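Local coordinates for protein Myo-inositol phosphohydrolase (Mitsuokella multacida, PDB 4WU3) that probably removes phosphate groups from inositol hexakisphosphate and related inositol polyphosphates, as a phytase of the protein-tyrosine-phosphatase-like family, at residues Gly245-Ile251 against Ile279-Ser283. The protein carries 2 engineered substitutions. Residues are numbered along the deposited sequence; the frame is centred on the assembly and turned at random.
Sequences GMGRTTI and IVDLS. With PO4 (phosphate ion), chain G.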
loop_
_atom_site.group_PDB
_atom_site.type_symbol
_atom_site.label_atom_id
_atom_site.label_comp_id
_atom_site.label_asym_id
_atom_site.label_seq_id
_atom_site.Cartn_x
_atom_site.Cartn_y
_atom_site.Cartn_z
ATOM N N GLY A 245 -18.106 0.490 -10.326
ATOM C CA GLY A 245 -17.921 1.443 -11.399
ATOM C C GLY A 245 -17.219 2.687 -10.889
ATOM O O GLY A 245 -17.335 3.781 -11.475
ATOM N N MET A 246 -16.476 2.510 -9.800
ATOM C CA MET A 246 -15.746 3.605 -9.175
ATOM C C MET A 246 -14.248 3.543 -9.471
ATOM O O MET A 246 -13.804 4.110 -10.462
ATOM C CB MET A 246 -16.024 3.627 -7.668
ATOM C CG MET A 246 -17.477 3.965 -7.370
ATOM S SD MET A 246 -17.912 4.043 -5.619
ATOM C CE MET A 246 -17.043 5.541 -5.157
ATOM N N GLY A 247 -13.472 2.857 -8.634
ATOM C CA GLY A 247 -12.010 2.836 -8.769
ATOM C C GLY A 247 -11.429 2.226 -10.046
ATOM O O GLY A 247 -10.840 2.918 -10.885
ATOM N N ARG A 248 -11.566 0.914 -10.183
ATOM C CA ARG A 248 -10.965 0.225 -11.314
ATOM C C ARG A 248 -11.569 0.743 -12.599
ATOM O O ARG A 248 -10.864 0.895 -13.602
ATOM C CB ARG A 248 -11.153 -1.290 -11.209
ATOM C CG ARG A 248 -10.379 -1.928 -10.076
ATOM C CD ARG A 248 -10.893 -3.333 -9.759
ATOM N NE ARG A 248 -12.212 -3.342 -9.113
ATOM C CZ ARG A 248 -12.863 -4.452 -8.778
ATOM N NH1 ARG A 248 -14.050 -4.378 -8.193
ATOM N NH2 ARG A 248 -12.330 -5.648 -9.037
ATOM N N THR A 249 -12.871 1.030 -12.572
ATOM C CA THR A 249 -13.565 1.526 -13.766
ATOM C C THR A 249 -13.022 2.896 -14.181
ATOM O O THR A 249 -12.772 3.143 -15.357
ATOM C CB THR A 249 -15.095 1.571 -13.565
ATOM O OG1 THR A 249 -15.615 0.235 -13.542
ATOM C CG2 THR A 249 -15.776 2.317 -14.688
ATOM N N THR A 250 -12.803 3.775 -13.217
ATOM C CA THR A 250 -12.335 5.122 -13.531
ATOM C C THR A 250 -10.884 5.133 -13.987
ATOM O O THR A 250 -10.512 5.912 -14.857
ATOM C CB THR A 250 -12.524 6.068 -12.339
ATOM O OG1 THR A 250 -13.921 6.144 -12.043
ATOM C CG2 THR A 250 -12.003 7.466 -12.657
ATOM N N ILE A 251 -10.063 4.263 -13.411
ATOM C CA ILE A 251 -8.716 4.096 -13.899
ATOM C C ILE A 251 -8.749 3.803 -15.388
ATOM O O ILE A 251 -7.976 4.389 -16.149
ATOM C CB ILE A 251 -7.976 2.931 -13.211
ATOM C CG1 ILE A 251 -7.576 3.313 -11.787
ATOM C CG2 ILE A 251 -6.745 2.555 -14.015
ATOM C CD1 ILE A 251 -7.153 2.125 -10.950
ATOM N N ILE A 279 -17.758 9.583 -11.108
ATOM C CA ILE A 279 -17.965 9.534 -9.670
ATOM C C ILE A 279 -16.638 9.673 -8.906
ATOM O O ILE A 279 -16.632 10.045 -7.732
ATOM C CB ILE A 279 -18.697 8.213 -9.306
ATOM C CG1 ILE A 279 -18.932 8.090 -7.807
ATOM C CG2 ILE A 279 -17.931 7.008 -9.824
ATOM C CD1 ILE A 279 -19.957 9.075 -7.289
ATOM N N VAL A 280 -15.515 9.400 -9.575
ATOM C CA VAL A 280 -14.213 9.432 -8.910
ATOM C C VAL A 280 -13.189 10.360 -9.562
ATOM O O VAL A 280 -13.023 10.391 -10.798
ATOM C CB VAL A 280 -13.594 8.018 -8.807
ATOM C CG1 VAL A 280 -12.213 8.084 -8.176
ATOM C CG2 VAL A 280 -14.495 7.119 -7.991
ATOM N N ASP A 281 -12.517 11.112 -8.690
ATOM C CA ASP A 281 -11.341 11.916 -9.026
ATOM C C ASP A 281 -10.080 11.193 -8.518
ATOM O O ASP A 281 -9.778 11.185 -7.326
ATOM C CB ASP A 281 -11.464 13.300 -8.383
ATOM C CG ASP A 281 -10.317 14.229 -8.744
ATOM O OD1 ASP A 281 -9.298 13.771 -9.319
ATOM O OD2 ASP A 281 -10.446 15.430 -8.433
ATOM N N LEU A 282 -9.349 10.581 -9.437
ATOM C CA LEU A 282 -8.180 9.788 -9.078
ATOM C C LEU A 282 -7.076 10.593 -8.397
ATOM O O LEU A 282 -6.213 10.009 -7.759
ATOM C CB LEU A 282 -7.617 9.092 -10.320
ATOM C CG LEU A 282 -8.562 8.068 -10.923
ATOM C CD1 LEU A 282 -7.941 7.460 -12.161
ATOM C CD2 LEU A 282 -8.870 7.006 -9.893
ATOM N N SER A 283 -7.105 11.919 -8.508
ATOM C CA SER A 283 -6.096 12.751 -7.851
ATOM C C SER A 283 -6.467 13.104 -6.403
ATOM O O SER A 283 -5.684 13.718 -5.675
ATOM C CB SER A 283 -5.865 14.036 -8.648
ATOM O OG SER A 283 -6.962 14.917 -8.525
HETATM P P PO4 G . -14.622 -0.568 -8.096
HETATM O O1 PO4 G . -14.768 0.279 -6.855
HETATM O O2 PO4 G . -15.248 0.219 -9.226
HETATM O O3 PO4 G . -15.307 -1.898 -7.927
HETATM O O4 PO4 G . -13.169 -0.837 -8.441
HETATM O O HOH W 1 -15.227 8.678 -12.523
#
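Val-280 packs on the residue that caps helix 247-261, its CG2 against Met-246 CB at 3.8 Å, the two side chains crossing at about a right angle. Further out, Met-246 bends at chi3 (70°), which brings CE close to both Val-280 CG2 and Ile-279 CG1, while Ile-279 CG2 packs against Met-246 CG. Thr-250 faces the loop with two chemically different branches. A chi1 of -61° sets OG1 beside the backbone N and swings CG2 anti to it; the Thr-250 and Leu-282 side chains run alongside one another, head to tail, with Thr-250 CG2 3.9 Å from Leu-282 CG. Thr-250 OG1 gives a 2.6 Å hydrogen bond to Met-246 O and accepts one from a water that also takes the N-H of Ile-279. Leu-282 CD1 continues the apolar seam to Ile-251 CA.

Arg-248 turns from this seam to a phosphate ion, probably from the crystallisation liquor, laying its guanidinium edge against it: NE bonds O4 at 2.8 Å and NH1 bonds O3, both nearly straight (171°), while NH2 forms a salt bridge with Glu-124. Shortening Arg-248 to an alanine would probably deprive O3 and O4 of these charged donors and Glu-124 of its mate. With Met-246 N and Arg-248 N also donating, the loop running into the helix N-terminus is the P-loop of protein-tyrosine-phosphatase folds, Ser-242 OG and Ala-244 N adding further bonds.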